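Local coordinates for FERM, RhoGEF and pleckstrin domain-containing protein 2 (Mus musculus, PDB 4GYV) that acts as a guanine nucleotide exchange factor that activates the small GTPase RAC1, here represented by its catalytic DH (RhoGEF) domain, at residues I11-I15 against L163-L167; I15-R20 against F65-E70. The contacts are given in a common frame with arbitrary orientation. Numbering follows the deposited sequence.

Contact 1. Residues I11-I15 against L163-L167; sequences IAKEI and LLSRL
Ile11 sits at the apolar centre between two alpha helices. Its m,t rotamer extends Ile11 CD1 to 3.8 Å from Leu167 CD2, while Ile11 CG2 lies 4.1 Å from Leu163 CD2. One turn on, Ile15, also m,t, brings CG1 to 3.9 Å from Leu163 CD1, so Leu163 fits between the two isoleucines. Beside them, Leu95 of helix 92-102 touches both Ile15 and Leu167. The segment axes run nearly antiparallel, at 169°; their 10.5 Å separation is bridged by Ile and Leu, whose apolar branches fill the gap. The nearest CA atoms, of Ile11 and Leu163, are 6.9 Å apart. Helical bonds hold each backbone, Ile15 N to Ile11 O at 2.8 Å and Leu167 N to Leu163 O at 3.2 Å. At the polar edge, Arg166 (chi1 m, chi2 -133°, chi3 m) bends back toward the N-terminal end of its segment, and its NH2 donates to Glu14 OE1, near the guanidinium plane. This 2.4 Å salt bridge is unusually short, perhaps partly through coordinate error at 2.9 Å resolution. Glu14 OE2 turns instead to His159 of a second subunit. This aliphatic seam edged by a salt bridge joins helices 7-39 and 152-170 in the elongated all-helical bundle of the DH domain.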
loop_
_atom_site.group_PDB
_atom_site.type_symbol
_atom_site.label_atom_id
_atom_site.label_comp_id
_atom_site.label_asym_id
_atom_site.label_seq_id
_atom_site.Cartn_x
_atom_site.Cartn_y
_atom_site.Cartn_z
ATOM N N ILE A 11 -13.801 -6.289 16.266
ATOM C CA ILE A 11 -14.623 -5.266 15.634
ATOM C C ILE A 11 -13.794 -4.020 15.386
ATOM O O ILE A 11 -13.833 -3.455 14.300
ATOM C CB ILE A 11 -15.851 -4.921 16.475
ATOM C CG1 ILE A 11 -16.753 -6.126 16.595
ATOM C CG2 ILE A 11 -16.626 -3.770 15.863
ATOM C CD1 ILE A 11 -17.724 -5.985 17.734
ATOM N N ALA A 12 -13.016 -3.616 16.378
ATOM C CA ALA A 12 -12.115 -2.477 16.220
ATOM C C ALA A 12 -11.221 -2.673 15.012
ATOM O O ALA A 12 -11.092 -1.787 14.170
ATOM C CB ALA A 12 -11.266 -2.282 17.463
ATOM N N LYS A 13 -10.625 -3.851 14.908
ATOM C CA LYS A 13 -9.718 -4.106 13.809
ATOM C C LYS A 13 -10.470 -4.127 12.469
ATOM O O LYS A 13 -9.958 -3.637 11.458
ATOM C CB LYS A 13 -8.936 -5.387 14.049
ATOM C CG LYS A 13 -7.745 -5.483 13.131
ATOM C CD LYS A 13 -6.406 -5.075 13.750
ATOM C CE LYS A 13 -5.398 -4.731 12.627
ATOM N NZ LYS A 13 -4.119 -5.520 12.674
ATOM N N GLU A 14 -11.693 -4.655 12.478
ATOM C CA GLU A 14 -12.546 -4.653 11.294
ATOM C C GLU A 14 -12.880 -3.210 10.871
ATOM O O GLU A 14 -12.883 -2.885 9.684
ATOM C CB GLU A 14 -13.829 -5.483 11.524
ATOM C CG GLU A 14 -13.638 -7.026 11.538
ATOM C CD GLU A 14 -14.824 -7.809 12.173
ATOM O OE1 GLU A 14 -15.858 -7.177 12.501
ATOM O OE2 GLU A 14 -14.736 -9.061 12.334
ATOM N N ILE A 15 -13.152 -2.339 11.843
ATOM C CA ILE A 15 -13.400 -0.932 11.547
ATOM C C ILE A 15 -12.190 -0.301 10.864
ATOM O O ILE A 15 -12.301 0.367 9.839
ATOM C CB ILE A 15 -13.721 -0.151 12.821
ATOM C CG1 ILE A 15 -15.085 -0.558 13.377
ATOM C CG2 ILE A 15 -13.747 1.362 12.578
ATOM C CD1 ILE A 15 -15.331 0.087 14.731
ATOM N N LEU A 163 -21.561 -1.976 12.673
ATOM C CA LEU A 163 -20.405 -2.203 13.530
ATOM C C LEU A 163 -20.655 -1.749 14.967
ATOM O O LEU A 163 -20.376 -2.482 15.906
ATOM C CB LEU A 163 -19.176 -1.513 12.934
ATOM C CG LEU A 163 -18.631 -2.143 11.641
ATOM C CD1 LEU A 163 -17.966 -1.106 10.754
ATOM C CD2 LEU A 163 -17.673 -3.309 11.919
ATOM N N LEU A 164 -21.189 -0.549 15.141
ATOM C CA LEU A 164 -21.558 -0.097 16.472
ATOM C C LEU A 164 -22.627 -0.986 17.112
ATOM O O LEU A 164 -22.640 -1.203 18.323
ATOM C CB LEU A 164 -21.984 1.364 16.430
ATOM C CG LEU A 164 -20.713 2.207 16.477
ATOM C CD1 LEU A 164 -20.874 3.573 15.832
ATOM C CD2 LEU A 164 -20.304 2.344 17.934
ATOM N N SER A 165 -23.509 -1.534 16.296
ATOM C CA SER A 165 -24.501 -2.452 16.821
ATOM C C SER A 165 -23.854 -3.665 17.441
ATOM O O SER A 165 -24.303 -4.153 18.471
ATOM C CB SER A 165 -25.451 -2.894 15.728
ATOM O OG SER A 165 -26.309 -1.823 15.400
ATOM N N ARG A 166 -22.798 -4.156 16.813
ATOM C CA ARG A 166 -22.174 -5.375 17.282
ATOM C C ARG A 166 -21.452 -5.123 18.594
ATOM O O ARG A 166 -21.509 -5.950 19.521
ATOM C CB ARG A 166 -21.199 -5.884 16.248
ATOM C CG ARG A 166 -21.749 -5.925 14.847
ATOM C CD ARG A 166 -21.448 -7.260 14.183
ATOM N NE ARG A 166 -20.048 -7.645 14.328
ATOM C CZ ARG A 166 -19.078 -7.229 13.524
ATOM N NH1 ARG A 166 -19.359 -6.413 12.492
ATOM N NH2 ARG A 166 -17.837 -7.650 13.748
ATOM N N LEU A 167 -20.769 -3.982 18.658
ATOM C CA LEU A 167 -20.081 -3.553 19.870
ATOM C C LEU A 167 -21.082 -3.407 21.000
ATOM O O LEU A 167 -20.859 -3.911 22.092
ATOM C CB LEU A 167 -19.351 -2.219 19.664
ATOM C CG LEU A 167 -17.946 -2.244 19.069
ATOM C CD1 LEU A 167 -17.423 -0.832 18.876
ATOM C CD2 LEU A 167 -17.018 -3.031 19.968
#

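Contact 2. Residues I15-R20 against F65-E70; sequences ILATER and FLHEVE
Leu16 is the main bump of helix segment 15-20. Its t,p rotamer carries CD1 into a hollow on the facing helix segment 65-70, walled by Leu66 CD1 at 3.5 Å, Val69 CG1 at 3.7 Å and the aliphatic Glu70 CG at 3.6 Å. Leu66, also t,p, answers as a bump between Glu19 and Arg20: its CB lies 4.0 Å from Glu19 CG and its CD2 4.0 Å from Arg20 CG. Both backbones are regular alpha helix, with axes 9.9 Å apart and N-to-C directions at 146° (signed crossing -146°). The CA atoms of Leu16 and Val69 come within 6.4 Å, those of Glu19 and Leu66 within 6.5 Å; compact, beta-branched Val69 suits this close approach. Toward the bundle interior, Phe65 (chi1 t) fills the space beside Ile15, with CZ 4.2 Å from Ile15 CG2, and its ring meets that of Tyr160. Glu19 OE2 lies 3.3 Å from Phe65 CD2, at the ring edge. On the other flank, Arg20 NE donates a hydrogen bond, part of a salt bridge, to Glu70 OE2 at 3.1 Å. The buried Glu19 carboxylate thus depends on its salt bridge to Arg156 and hydrogen bonds to His62 and Tyr160 to offset the cost of burial, whereas the partly exposed Arg20-Glu70 pair can lie at the edge of the apolar packing.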
loop_
_atom_site.group_PDB
_atom_site.type_symbol
_atom_site.label_atom_id
_atom_site.label_comp_id
_atom_site.label_asym_id
_atom_site.label_seq_id
_atom_site.Cartn_x
_atom_site.Cartn_y
_atom_site.Cartn_z
ATOM N N ILE A 15 -13.152 -2.339 11.843
ATOM C CA ILE A 15 -13.400 -0.932 11.547
ATOM C C ILE A 15 -12.190 -0.301 10.864
ATOM O O ILE A 15 -12.301 0.367 9.839
ATOM C CB ILE A 15 -13.721 -0.151 12.821
ATOM C CG1 ILE A 15 -15.085 -0.558 13.377
ATOM C CG2 ILE A 15 -13.747 1.362 12.578
ATOM C CD1 ILE A 15 -15.331 0.087 14.731
ATOM N N LEU A 16 -11.023 -0.537 11.428
ATOM C CA LEU A 16 -9.798 0.016 10.889
ATOM C C LEU A 16 -9.498 -0.487 9.487
ATOM O O LEU A 16 -9.325 0.296 8.568
ATOM C CB LEU A 16 -8.642 -0.352 11.799
ATOM C CG LEU A 16 -7.310 0.168 11.287
ATOM C CD1 LEU A 16 -7.412 1.649 11.256
ATOM C CD2 LEU A 16 -6.193 -0.233 12.197
ATOM N N ALA A 17 -9.420 -1.797 9.327
ATOM C CA ALA A 17 -9.064 -2.356 8.032
ATOM C C ALA A 17 -10.029 -1.899 6.954
ATOM O O ALA A 17 -9.614 -1.573 5.846
ATOM C CB ALA A 17 -9.016 -3.871 8.087
ATOM N N THR A 18 -11.314 -1.868 7.272
ATOM C CA THR A 18 -12.280 -1.442 6.281
ATOM C C THR A 18 -12.248 0.065 6.018
ATOM O O THR A 18 -12.568 0.503 4.923
ATOM C CB THR A 18 -13.720 -1.928 6.601
ATOM O OG1 THR A 18 -14.178 -1.358 7.832
ATOM C CG2 THR A 18 -13.760 -3.429 6.664
ATOM N N GLU A 19 -11.856 0.854 7.008
ATOM C CA GLU A 19 -11.696 2.296 6.794
ATOM C C GLU A 19 -10.574 2.625 5.791
ATOM O O GLU A 19 -10.773 3.458 4.900
ATOM C CB GLU A 19 -11.433 3.037 8.109
ATOM C CG GLU A 19 -11.583 4.543 7.989
ATOM C CD GLU A 19 -13.063 4.989 7.920
ATOM O OE1 GLU A 19 -13.975 4.133 8.022
ATOM O OE2 GLU A 19 -13.315 6.204 7.765
ATOM N N ARG A 20 -9.413 1.977 5.958
ATOM C CA ARG A 20 -8.265 2.150 5.069
ATOM C C ARG A 20 -8.656 1.893 3.608
ATOM O O ARG A 20 -8.339 2.695 2.735
ATOM C CB ARG A 20 -7.099 1.244 5.483
ATOM C CG ARG A 20 -5.860 1.959 6.027
ATOM C CD ARG A 20 -4.626 1.044 6.147
ATOM N NE ARG A 20 -4.168 0.849 7.535
ATOM C CZ ARG A 20 -4.312 -0.277 8.246
ATOM N NH1 ARG A 20 -4.911 -1.338 7.713
ATOM N NH2 ARG A 20 -3.851 -0.346 9.494
ATOM N N PHE A 65 -10.745 10.474 11.078
ATOM C CA PHE A 65 -11.231 9.301 11.766
ATOM C C PHE A 65 -10.211 8.169 11.711
ATOM O O PHE A 65 -9.911 7.528 12.719
ATOM C CB PHE A 65 -12.530 8.850 11.119
ATOM C CG PHE A 65 -13.155 7.685 11.789
ATOM C CD1 PHE A 65 -13.291 7.660 13.162
ATOM C CD2 PHE A 65 -13.608 6.603 11.051
ATOM C CE1 PHE A 65 -13.877 6.574 13.796
ATOM C CE2 PHE A 65 -14.194 5.519 11.678
ATOM C CZ PHE A 65 -14.336 5.512 13.055
ATOM N N LEU A 66 -9.682 7.919 10.522
ATOM C CA LEU A 66 -8.739 6.835 10.352
ATOM C C LEU A 66 -7.528 7.100 11.212
ATOM O O LEU A 66 -6.979 6.203 11.835
ATOM C CB LEU A 66 -8.315 6.704 8.895
ATOM C CG LEU A 66 -7.160 5.731 8.621
ATOM C CD1 LEU A 66 -7.528 4.346 9.069
ATOM C CD2 LEU A 66 -6.769 5.716 7.142
ATOM N N HIS A 67 -7.130 8.356 11.266
ATOM C CA HIS A 67 -5.934 8.710 12.010
ATOM C C HIS A 67 -6.073 8.358 13.483
ATOM O O HIS A 67 -5.136 7.860 14.110
ATOM C CB HIS A 67 -5.653 10.188 11.858
ATOM C CG HIS A 67 -4.384 10.613 12.509
ATOM N ND1 HIS A 67 -4.352 11.204 13.759
ATOM C CD2 HIS A 67 -3.097 10.517 12.098
ATOM C CE1 HIS A 67 -3.102 11.468 14.081
ATOM N NE2 HIS A 67 -2.323 11.060 13.093
ATOM N N GLU A 68 -7.260 8.617 14.017
ATOM C CA GLU A 68 -7.536 8.383 15.414
ATOM C C GLU A 68 -7.678 6.885 15.684
ATOM O O GLU A 68 -7.148 6.367 16.671
ATOM C CB GLU A 68 -8.781 9.152 15.822
ATOM C CG GLU A 68 -8.552 10.646 15.958
ATOM C CD GLU A 68 -9.812 11.406 16.367
ATOM O OE1 GLU A 68 -10.654 10.834 17.086
ATOM O OE2 GLU A 68 -9.978 12.574 15.950
ATOM N N VAL A 69 -8.358 6.186 14.786
ATOM C CA VAL A 69 -8.542 4.752 14.948
ATOM C C VAL A 69 -7.207 4.016 14.874
ATOM O O VAL A 69 -6.979 3.070 15.616
ATOM C CB VAL A 69 -9.543 4.179 13.928
ATOM C CG1 VAL A 69 -9.612 2.698 14.035
ATOM C CG2 VAL A 69 -10.926 4.755 14.172
ATOM N N GLU A 70 -6.314 4.479 14.011
ATOM C CA GLU A 70 -5.018 3.833 13.830
ATOM C C GLU A 70 -4.111 3.952 15.049
ATOM O O GLU A 70 -3.403 2.994 15.401
ATOM C CB GLU A 70 -4.310 4.414 12.609
ATOM C CG GLU A 70 -4.302 3.472 11.424
ATOM C CD GLU A 70 -3.899 4.153 10.130
ATOM O OE1 GLU A 70 -3.455 5.333 10.181
ATOM O OE2 GLU A 70 -4.031 3.496 9.067
#

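How the contacts relate
Both contacts use helix 7-39, the first long helix of the DH domain, and their centres lie 11 Å apart. Different faces of that helix pack on helix 152-170 and on helix 56-77, and contacts 1 and 2 sample one face each. Ile15 belongs to both, packing on Leu163 in one and Phe65 in the other, and so ties the two interfaces into one core. Along the chain, 65-70 follows 15-20 after 44 residues and 163-167 follows 11-15 after 147, so contact 2 is the shorter-range closure, nested inside contact 1. Residues of both contacts also touch a second subunit, placing this part of helix 7-39 beside an assembly interface.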